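Local coordinates for putative nucleotidyltransferase TM1012 (PDB 4HX0), which is a putative nucleotidyltransferase of the polymerase-beta-like superfamily, probably transferring a nucleotidyl group to a substrate that is not known, at residues Leu12-Lys17 / Leu88-Ile93; Asn117-Phe122 / Val132-Tyr137. All blocks are in the same frame, centred on the assembly; numbering follows the deposited sequence. Where two conformers were deposited one is given.

Contact 1: residues Leu12-Lys17 / Leu88-Ile93. With BU1 (1,4-butanediol), chain J.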
ATOM      1  N   LEU A  12      11.735  -9.692   0.666  1.00 20.70           N
ATOM      2  CA  LEU A  12      11.864  -9.882   2.111  1.00 20.76           C
ATOM      3  C   LEU A  12      13.010  -9.058   2.685  1.00 21.69           C
ATOM      4  O   LEU A  12      12.908  -8.492   3.775  1.00 21.03           O
ATOM      5  CB  LEU A  12      12.066 -11.363   2.431  1.00 22.09           C
ATOM      6  CG  LEU A  12      10.847 -12.255   2.191  1.00 22.85           C
ATOM      7  CD1 LEU A  12      11.292 -13.702   2.367  1.00 23.30           C
ATOM      8  CD2 LEU A  12       9.672 -11.902   3.095  1.00 24.37           C
ATOM      9  N   ARG A  13      14.095  -8.967   1.920  1.00 22.26           N
ATOM     10  CA  ARG A  13      15.247  -8.189   2.331  0.53 22.92           C
ATOM     11  C   ARG A  13      14.888  -6.716   2.470  1.00 21.03           C
ATOM     12  O   ARG A  13      15.251  -6.077   3.442  1.00 20.26           O
ATOM     13  CB  ARG A  13      16.386  -8.366   1.331  0.53 24.72           C
ATOM     14  CG  ARG A  13      17.058  -9.724   1.417  0.53 26.75           C
ATOM     15  CD  ARG A  13      18.436  -9.680   0.783  0.53 28.14           C
ATOM     16  NE  ARG A  13      18.390  -9.397  -0.649  0.53 28.55           N
ATOM     17  CZ  ARG A  13      18.234 -10.317  -1.596  0.53 29.73           C
ATOM     18  NH1 ARG A  13      18.093 -11.605  -1.283  0.53 29.34           N
ATOM     19  NH2 ARG A  13      18.216  -9.943  -2.864  0.53 29.64           N
ATOM     20  N   VAL A  14      14.166  -6.196   1.487  1.00 21.03           N
ATOM     21  CA  VAL A  14      13.766  -4.795   1.525  1.00 20.86           C
ATOM     22  C   VAL A  14      12.725  -4.597   2.617  1.00 20.65           C
ATOM     23  O   VAL A  14      12.775  -3.628   3.369  1.00 21.82           O
ATOM     24  CB  VAL A  14      13.270  -4.313   0.161  1.00 20.97           C
ATOM     25  CG1 VAL A  14      12.653  -2.920   0.281  1.00 21.32           C
ATOM     26  CG2 VAL A  14      14.433  -4.343  -0.818  1.00 22.67           C
ATOM     27  N   LEU A  15      11.808  -5.542   2.741  1.00 19.89           N
ATOM     28  CA  LEU A  15      10.857  -5.483   3.852  1.00 19.45           C
ATOM     29  C   LEU A  15      11.570  -5.411   5.207  1.00 19.42           C
ATOM     30  O   LEU A  15      11.138  -4.683   6.089  1.00 20.29           O
ATOM     31  CB  LEU A  15       9.903  -6.667   3.795  1.00 18.81           C
ATOM     32  CG  LEU A  15       8.811  -6.706   4.871  1.00 18.85           C
ATOM     33  CD1 LEU A  15       7.892  -5.488   4.793  1.00 18.15           C
ATOM     34  CD2 LEU A  15       8.012  -7.984   4.690  1.00 18.74           C
ATOM     35  N   ARG A  16      12.655  -6.168   5.371  1.00 19.88           N
ATOM     36  CA  ARG A  16      13.403  -6.129   6.619  0.50 20.78           C
ATOM     37  C   ARG A  16      14.015  -4.748   6.841  1.00 20.17           C
ATOM     38  O   ARG A  16      13.988  -4.223   7.963  1.00 19.74           O
ATOM     39  CB  ARG A  16      14.469  -7.232   6.664  0.50 21.65           C
ATOM     40  CG  ARG A  16      15.289  -7.246   7.948  0.50 23.22           C
ATOM     41  CD  ARG A  16      15.898  -8.612   8.215  0.50 24.05           C
ATOM     42  NE  ARG A  16      15.395  -9.207   9.455  0.50 25.12           N
ATOM     43  CZ  ARG A  16      14.600 -10.266   9.529  0.50 24.70           C
ATOM     44  NH1 ARG A  16      14.183 -10.887   8.427  0.50 22.67           N
ATOM     45  NH2 ARG A  16      14.220 -10.707  10.723  0.50 24.97           N
ATOM     46  N   LYS A  17      14.557  -4.173   5.770  1.00 20.73           N
ATOM     47  CA  LYS A  17      15.132  -2.830   5.815  1.00 20.40           C
ATOM     48  C   LYS A  17      14.085  -1.810   6.212  1.00 20.85           C
ATOM     49  O   LYS A  17      14.361  -0.924   7.028  1.00 20.58           O
ATOM     50  CB  LYS A  17      15.772  -2.487   4.473  1.00 21.78           C
ATOM     51  CG  LYS A  17      17.113  -3.166   4.296  1.00 24.61           C
ATOM     52  CD  LYS A  17      17.773  -2.822   2.965  1.00 27.30           C
ATOM     53  CE  LYS A  17      19.208  -3.354   2.945  1.00 28.97           C
ATOM     54  NZ  LYS A  17      19.893  -2.899   1.709  1.00 32.50           N
ATOM     55  N   LEU A  88       9.961   5.305  -2.720  1.00 18.25           N
ATOM     56  CA  LEU A  88      11.328   4.967  -2.407  1.00 19.56           C
ATOM     57  C   LEU A  88      11.777   3.932  -3.400  1.00 19.06           C
ATOM     58  O   LEU A  88      10.966   3.170  -3.948  1.00 20.18           O
ATOM     59  CB  LEU A  88      11.435   4.358  -1.014  1.00 17.74           C
ATOM     60  CG  LEU A  88      10.662   5.010   0.136  1.00 18.37           C
ATOM     61  CD1 LEU A  88      10.805   4.144   1.381  1.00 17.80           C
ATOM     62  CD2 LEU A  88      11.155   6.413   0.418  1.00 17.73           C
ATOM     63  N   ILE A  89      13.081   3.868  -3.603  1.00 18.67           N
ATOM     64  CA  ILE A  89      13.647   2.719  -4.217  1.00 18.64           C
ATOM     65  C   ILE A  89      14.686   2.190  -3.239  1.00 18.28           C
ATOM     66  O   ILE A  89      15.589   2.899  -2.840  1.00 17.43           O
ATOM     67  CB  ILE A  89      14.206   3.021  -5.626  1.00 18.63           C
ATOM     68  CG1 ILE A  89      13.046   3.375  -6.578  1.00 19.24           C
ATOM     69  CG2 ILE A  89      14.974   1.819  -6.138  1.00 19.20           C
ATOM     70  CD1 ILE A  89      13.474   3.685  -7.989  1.00 22.54           C
ATOM     71  N   ILE A  90      14.513   0.948  -2.812  1.00 18.75           N
ATOM     72  CA  ILE A  90      15.457   0.333  -1.901  1.00 19.20           C
ATOM     73  C   ILE A  90      15.965  -0.916  -2.585  1.00 21.30           C
ATOM     74  O   ILE A  90      15.174  -1.773  -2.989  1.00 19.72           O
ATOM     75  CB  ILE A  90      14.817  -0.030  -0.531  1.00 19.62           C
ATOM     76  CG1 ILE A  90      14.140   1.192   0.115  1.00 18.97           C
ATOM     77  CG2 ILE A  90      15.879  -0.632   0.391  1.00 18.01           C
ATOM     78  CD1 ILE A  90      13.342   0.873   1.380  1.00 18.39           C
ATOM     79  N   ASP A  91      17.291  -1.001  -2.739  1.00 23.33           N
ATOM     80  CA  ASP A  91      17.903  -2.145  -3.427  0.50 25.23           C
ATOM     81  C   ASP A  91      17.214  -2.451  -4.764  1.00 24.41           C
ATOM     82  O   ASP A  91      16.970  -3.609  -5.070  1.00 23.58           O
ATOM     83  CB  ASP A  91      17.850  -3.406  -2.546  0.50 28.35           C
ATOM     84  CG  ASP A  91      18.501  -3.208  -1.199  0.50 30.86           C
ATOM     85  OD1 ASP A  91      19.179  -2.178  -1.010  0.50 33.58           O
ATOM     86  OD2 ASP A  91      18.344  -4.092  -0.331  0.50 34.93           O
ATOM     87  N   GLY A  92      16.876  -1.413  -5.519  1.00 22.93           N
ATOM     88  CA  GLY A  92      16.206  -1.554  -6.801  1.00 23.03           C
ATOM     89  C   GLY A  92      14.738  -1.941  -6.748  1.00 23.44           C
ATOM     90  O   GLY A  92      14.139  -2.177  -7.776  1.00 25.32           O
ATOM     91  N   ILE A  93      14.156  -2.008  -5.552  1.00 21.28           N
ATOM     92  CA  ILE A  93      12.748  -2.345  -5.429  1.00 21.67           C
ATOM     93  C   ILE A  93      11.970  -1.069  -5.107  1.00 20.31           C
ATOM     94  O   ILE A  93      12.368  -0.316  -4.221  1.00 18.53           O
ATOM     95  CB  ILE A  93      12.543  -3.429  -4.374  1.00 22.40           C
ATOM     96  CG1 ILE A  93      13.147  -4.741  -4.899  1.00 23.15           C
ATOM     97  CG2 ILE A  93      11.055  -3.634  -4.050  1.00 23.24           C
ATOM     98  CD1 ILE A  93      13.077  -5.829  -3.873  1.00 25.25           C
TER
HETATM   99  C1  BU1 J 209      18.673   0.222   4.786  1.00 41.37           C
HETATM  100  C2  BU1 J 209      20.111   0.625   4.482  1.00 44.80           C
HETATM  101  C3  BU1 J 209      20.639  -0.242   3.351  1.00 44.53           C
HETATM  102  C4  BU1 J 209      21.179   0.562   2.179  1.00 45.94           C
HETATM  103  O5  BU1 J 209      18.390   0.463   6.165  1.00 45.52           O
HETATM  104  O6  BU1 J 209      20.789  -0.087   0.959  1.00 46.47           O
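K17 sets CG anti to its carbonyl carbon (chi1 -77°) and runs extended from there, which carries NZ to the D91 carboxylate; V14, with CG1 anti to the backbone N (chi1 171°), turns CG1 to I90 and CG2 to I93. The lysine and aspartate approach from opposite directions. In the D91 conformer given, K17 NZ donates to D91 OD2 at 2.8 Å, on the syn lone pair of that oxygen, and makes a weak second bond to D91 OD1. K17 NZ also donates to O6 of the bound 1,4-butanediol (3.0 Å), which R21 holds too. On the apolar side V14 divides its branches: V14 CG1 packs on I90 CB at 3.7 Å, and V14 CG2 meets I93 CD1 at the same distance and lies 3.4 Å from I90 O. The aliphatic part of K17 continues this layer, with K17 CD 3.9 Å from I90 CG2. D91 and G92 form the corners of a type I' turn, closed by backbone bonds in both directions between I90 and I93. I90 also packs on I18 and V95. Helix 9-22 is thus fastened to a tight hairpin turn by a buried apolar seam bordered by an ion pair, where K17, with R13 nearby, would probably favour the charged form of D91.

Contact 2: residues Asn117-Phe122 / Val132-Tyr137. With BU1 (1,4-butanediol), chain T.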
ATOM      1  N   ASN A 117      -5.995   1.192  11.801  1.00 20.41           N
ATOM      2  CA  ASN A 117      -6.041   0.374  13.012  1.00 21.30           C
ATOM      3  C   ASN A 117      -7.277  -0.492  13.184  1.00 22.42           C
ATOM      4  O   ASN A 117      -7.290  -1.398  14.005  1.00 25.33           O
ATOM      5  CB  ASN A 117      -5.747   1.229  14.243  1.00 21.50           C
ATOM      6  CG  ASN A 117      -4.289   1.596  14.302  1.00 22.67           C
ATOM      7  OD1 ASN A 117      -3.435   0.739  14.076  1.00 22.07           O
ATOM      8  ND2 ASN A 117      -3.991   2.859  14.546  1.00 25.45           N
ATOM      9  N   LYS A 118      -8.305  -0.228  12.397  1.00 21.23           N
ATOM     10  CA  LYS A 118      -9.449  -1.125  12.351  1.00 21.72           C
ATOM     11  C   LYS A 118      -9.150  -2.408  11.592  1.00 21.85           C
ATOM     12  O   LYS A 118      -9.796  -3.424  11.837  1.00 23.10           O
ATOM     13  CB  LYS A 118     -10.587  -0.386  11.677  1.00 23.92           C
ATOM     14  CG  LYS A 118     -11.966  -0.897  11.970  1.00 27.88           C
ATOM     15  CD  LYS A 118     -12.847   0.327  12.149  1.00 28.83           C
ATOM     16  CE  LYS A 118     -14.244   0.057  11.672  1.00 31.42           C
ATOM     17  NZ  LYS A 118     -15.045   1.282  11.923  1.00 33.16           N
ATOM     18  N   TYR A 119      -8.183  -2.360  10.660  1.00 21.34           N
ATOM     19  CA  TYR A 119      -7.940  -3.469   9.738  1.00 21.39           C
ATOM     20  C   TYR A 119      -6.546  -4.064   9.850  1.00 22.39           C
ATOM     21  O   TYR A 119      -6.285  -5.132   9.310  1.00 24.67           O
ATOM     22  CB  TYR A 119      -8.208  -3.038   8.297  1.00 21.95           C
ATOM     23  CG  TYR A 119      -9.588  -2.457   8.160  1.00 23.42           C
ATOM     24  CD1 TYR A 119     -10.702  -3.285   8.129  1.00 23.29           C
ATOM     25  CD2 TYR A 119      -9.778  -1.083   8.117  1.00 23.89           C
ATOM     26  CE1 TYR A 119     -11.979  -2.761   8.026  1.00 24.64           C
ATOM     27  CE2 TYR A 119     -11.054  -0.541   8.023  1.00 24.98           C
ATOM     28  CZ  TYR A 119     -12.143  -1.390   7.976  1.00 27.23           C
ATOM     29  OH  TYR A 119     -13.409  -0.863   7.869  1.00 28.84           O
ATOM     30  N   LYS A 120      -5.682  -3.373  10.577  1.00 20.60           N
ATOM     31  CA  LYS A 120      -4.299  -3.760  10.711  1.00 19.00           C
ATOM     32  C   LYS A 120      -4.191  -5.089  11.436  1.00 19.88           C
ATOM     33  O   LYS A 120      -4.839  -5.318  12.462  1.00 19.52           O
ATOM     34  CB  LYS A 120      -3.538  -2.671  11.463  1.00 17.96           C
ATOM     35  CG  LYS A 120      -2.040  -2.919  11.608  1.00 19.33           C
ATOM     36  CD  LYS A 120      -1.383  -1.767  12.366  1.00 18.87           C
ATOM     37  CE  LYS A 120      -1.609  -0.433  11.672  1.00 18.87           C
ATOM     38  NZ  LYS A 120      -1.054   0.655  12.491  1.00 19.00           N
ATOM     39  N   ARG A 121      -3.367  -5.975  10.901  1.00 21.83           N
ATOM     40  CA  ARG A 121      -2.931  -7.116  11.678  1.00 23.67           C
ATOM     41  C   ARG A 121      -1.445  -7.258  11.524  1.00 23.04           C
ATOM     42  O   ARG A 121      -0.855  -6.762  10.560  1.00 21.79           O
ATOM     43  CB  ARG A 121      -3.617  -8.405  11.268  1.00 26.39           C
ATOM     44  CG  ARG A 121      -3.279  -8.836   9.875  1.00 28.58           C
ATOM     45  CD  ARG A 121      -3.905 -10.171   9.564  1.00 32.00           C
ATOM     46  NE  ARG A 121      -3.106 -11.294  10.036  1.00 34.89           N
ATOM     47  CZ  ARG A 121      -3.078 -12.467   9.420  1.00 34.64           C
ATOM     48  NH1 ARG A 121      -3.784 -12.639   8.310  1.00 35.74           N
ATOM     49  NH2 ARG A 121      -2.346 -13.456   9.900  1.00 38.68           N
ATOM     50  N   PHE A 122      -0.852  -7.902  12.511  1.00 22.22           N
ATOM     51  CA  PHE A 122       0.574  -8.091  12.530  1.00 23.41           C
ATOM     52  C   PHE A 122       0.868  -9.527  12.141  1.00 24.33           C
ATOM     53  O   PHE A 122       0.364 -10.476  12.738  1.00 26.30           O
ATOM     54  CB  PHE A 122       1.139  -7.695  13.895  1.00 23.22           C
ATOM     55  CG  PHE A 122       1.162  -6.201  14.112  1.00 23.73           C
ATOM     56  CD1 PHE A 122       2.196  -5.433  13.604  1.00 24.92           C
ATOM     57  CD2 PHE A 122       0.124  -5.562  14.791  1.00 25.47           C
ATOM     58  CE1 PHE A 122       2.228  -4.054  13.801  1.00 26.00           C
ATOM     59  CE2 PHE A 122       0.141  -4.183  14.982  1.00 27.04           C
ATOM     60  CZ  PHE A 122       1.193  -3.428  14.479  1.00 25.79           C
ATOM     61  N   VAL A 132       0.009  -5.374   8.283  1.00 17.24           N
ATOM     62  CA  VAL A 132      -0.638  -5.474   6.986  1.00 17.91           C
ATOM     63  C   VAL A 132      -2.095  -5.103   7.207  1.00 19.30           C
ATOM     64  O   VAL A 132      -2.594  -5.161   8.330  1.00 21.02           O
ATOM     65  CB  VAL A 132      -0.557  -6.896   6.378  1.00 18.24           C
ATOM     66  CG1 VAL A 132       0.888  -7.338   6.194  1.00 18.25           C
ATOM     67  CG2 VAL A 132      -1.296  -7.928   7.239  1.00 18.72           C
ATOM     68  N   LEU A 133      -2.774  -4.723   6.139  1.00 21.16           N
ATOM     69  CA  LEU A 133      -4.230  -4.655   6.183  1.00 22.18           C
ATOM     70  C   LEU A 133      -4.805  -6.030   5.960  1.00 21.70           C
ATOM     71  O   LEU A 133      -4.279  -6.807   5.155  1.00 21.57           O
ATOM     72  CB  LEU A 133      -4.788  -3.687   5.138  1.00 23.55           C
ATOM     73  CG  LEU A 133      -4.523  -2.231   5.490  1.00 25.79           C
ATOM     74  CD1 LEU A 133      -5.041  -1.331   4.397  1.00 25.91           C
ATOM     75  CD2 LEU A 133      -5.123  -1.867   6.848  1.00 25.51           C
ATOM     76  N   SER A 134      -5.892  -6.331   6.669  1.00 19.94           N
ATOM     77  CA  SER A 134      -6.509  -7.647   6.580  1.00 21.38           C
ATOM     78  C   SER A 134      -6.789  -8.036   5.134  1.00 20.09           C
ATOM     79  O   SER A 134      -7.044  -7.175   4.294  1.00 20.86           O
ATOM     80  CB  SER A 134      -7.815  -7.690   7.358  1.00 22.08           C
ATOM     81  OG  SER A 134      -8.771  -6.870   6.716  1.00 23.61           O
ATOM     82  N   LEU A 135      -6.740  -9.337   4.865  1.00 21.46           N
ATOM     83  CA  LEU A 135      -7.089  -9.867   3.557  1.00 21.20           C
ATOM     84  C   LEU A 135      -8.484  -9.425   3.177  1.00 21.61           C
ATOM     85  O   LEU A 135      -8.731  -9.036   2.047  1.00 21.37           O
ATOM     86  CB  LEU A 135      -7.075 -11.393   3.564  1.00 22.92           C
ATOM     87  CG  LEU A 135      -5.705 -12.030   3.460  1.00 22.15           C
ATOM     88  CD1 LEU A 135      -5.865 -13.533   3.585  1.00 22.88           C
ATOM     89  CD2 LEU A 135      -5.047 -11.638   2.131  1.00 22.93           C
ATOM     90  N   GLU A 136      -9.408  -9.461   4.127  1.00 21.58           N
ATOM     91  CA  GLU A 136     -10.789  -9.088   3.868  0.50 22.52           C
ATOM     92  C   GLU A 136     -10.833  -7.646   3.357  1.00 22.49           C
ATOM     93  O   GLU A 136     -11.508  -7.309   2.373  1.00 22.92           O
ATOM     94  CB  GLU A 136     -11.602  -9.271   5.158  0.50 22.48           C
ATOM     95  CG  GLU A 136     -11.806 -10.733   5.565  0.50 22.69           C
ATOM     96  CD  GLU A 136     -10.544 -11.464   6.022  0.50 24.10           C
ATOM     97  OE1 GLU A 136      -9.581 -10.823   6.533  0.50 21.82           O
ATOM     98  OE2 GLU A 136     -10.531 -12.715   5.887  0.50 25.17           O
ATOM     99  N   TYR A 137     -10.087  -6.787   4.048  1.00 20.88           N
ATOM    100  CA  TYR A 137     -10.073  -5.386   3.656  1.00 21.18           C
ATOM    101  C   TYR A 137      -9.428  -5.211   2.291  1.00 21.26           C
ATOM    102  O   TYR A 137      -9.906  -4.417   1.454  1.00 19.69           O
ATOM    103  CB  TYR A 137      -9.314  -4.513   4.668  1.00 21.80           C
ATOM    104  CG  TYR A 137      -9.386  -3.059   4.298  1.00 24.29           C
ATOM    105  CD1 TYR A 137     -10.446  -2.259   4.744  1.00 24.33           C
ATOM    106  CD2 TYR A 137      -8.416  -2.484   3.481  1.00 23.65           C
ATOM    107  CE1 TYR A 137     -10.530  -0.923   4.393  1.00 25.80           C
ATOM    108  CE2 TYR A 137      -8.500  -1.154   3.120  1.00 27.32           C
ATOM    109  CZ  TYR A 137      -9.552  -0.381   3.583  1.00 26.18           C
ATOM    110  OH  TYR A 137      -9.615   0.939   3.213  1.00 27.52           O
TER
HETATM  111  C1  BU1 T 219      -9.125 -16.190   0.028  1.00 75.66           C
HETATM  112  C2  BU1 T 219     -10.075 -16.514   1.179  1.00 74.93           C
HETATM  113  C3  BU1 T 219     -10.723 -15.249   1.734  1.00 75.57           C
HETATM  114  C4  BU1 T 219      -9.951 -14.717   2.940  1.00 73.43           C
HETATM  115  O5  BU1 T 219      -7.876 -15.697   0.536  1.00 73.64           O
HETATM  116  O6  BU1 T 219     -10.438 -13.412   3.276  1.00 69.48           O
HETATM  117  O   HOH W   1      -6.592 -11.132   7.265  1.00 31.91           O
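K120 and L133 form an antiparallel non-hydrogen-bonded pair with CA atoms 4.6 Å apart, and R121 and V132 the hydrogen-bonded pair beside it. R121 N to V132 O and V132 N to R121 O are both 2.8 Å and nearly straight, and K120 CA adds a CA-H...O contact to V132 O. Past the pairing, S134 N donates to Y119 O (2.9 Å) from above the carbonyl plane, a more bent bond with an N-H...O angle of 139°.

S134 is the N-cap of helix 135-159: with chi1 68° its OG lies between backbone N and carbonyl carbon, and S134 OG accepts from Y137 N at 3.0 Å. The Y119 and Y137 side chains cross at about a right angle, but their ring planes are inclined by only 39°, neither a stack nor edge-to-face. Y137 CD1 stands over the centre of one face of the Y119 ring, 3.5 Å from Y119 CG; K118 CB covers the opposite face toward the rim. Y119 CB also rests on L133 CD2 (3.6 Å). On the face of R121 and V132, R121 CG lies alongside V132 CG2 at 3.4 Å. K120 NZ bonds to N117 OD1 and, outside the two segments, to N28 OD1.

A water accepts from L135 N and donates to E136 OE1, with a weak link to R121 NH1; E136 OE2 accepts from 1,4-butanediol. Two main-chain bonds thus close the hairpin end, one from S134 and the tyrosine pair tie Y119 to the start of helix 135-159, and cap and water satisfy two amides there.

Overall arrangement
Both segments of contact 1 precede those of contact 2 in the sequence; the contact centres are 22 Å apart and their nearest atoms about 7 Å, without touching. Contact 1 sets helix 9-22 against the turn between strands 81-90 and 93-103 of the five-stranded mixed sheet. Contact 2 lies where the two-stranded hairpin 120-125/128-133 leads into helix 135-159. Helix 9-22 connects the two regions, since L15 and R16 touch M128 in strand 128-133 while V14 and K17 face the turn. V132 and L133 in turn pack on strand 29-32, at an edge of the mixed sheet. Helix 9-22 and strand 29-32 thus join the hairpin to the mixed sheet, consistent with a nucleotidyltransferase core.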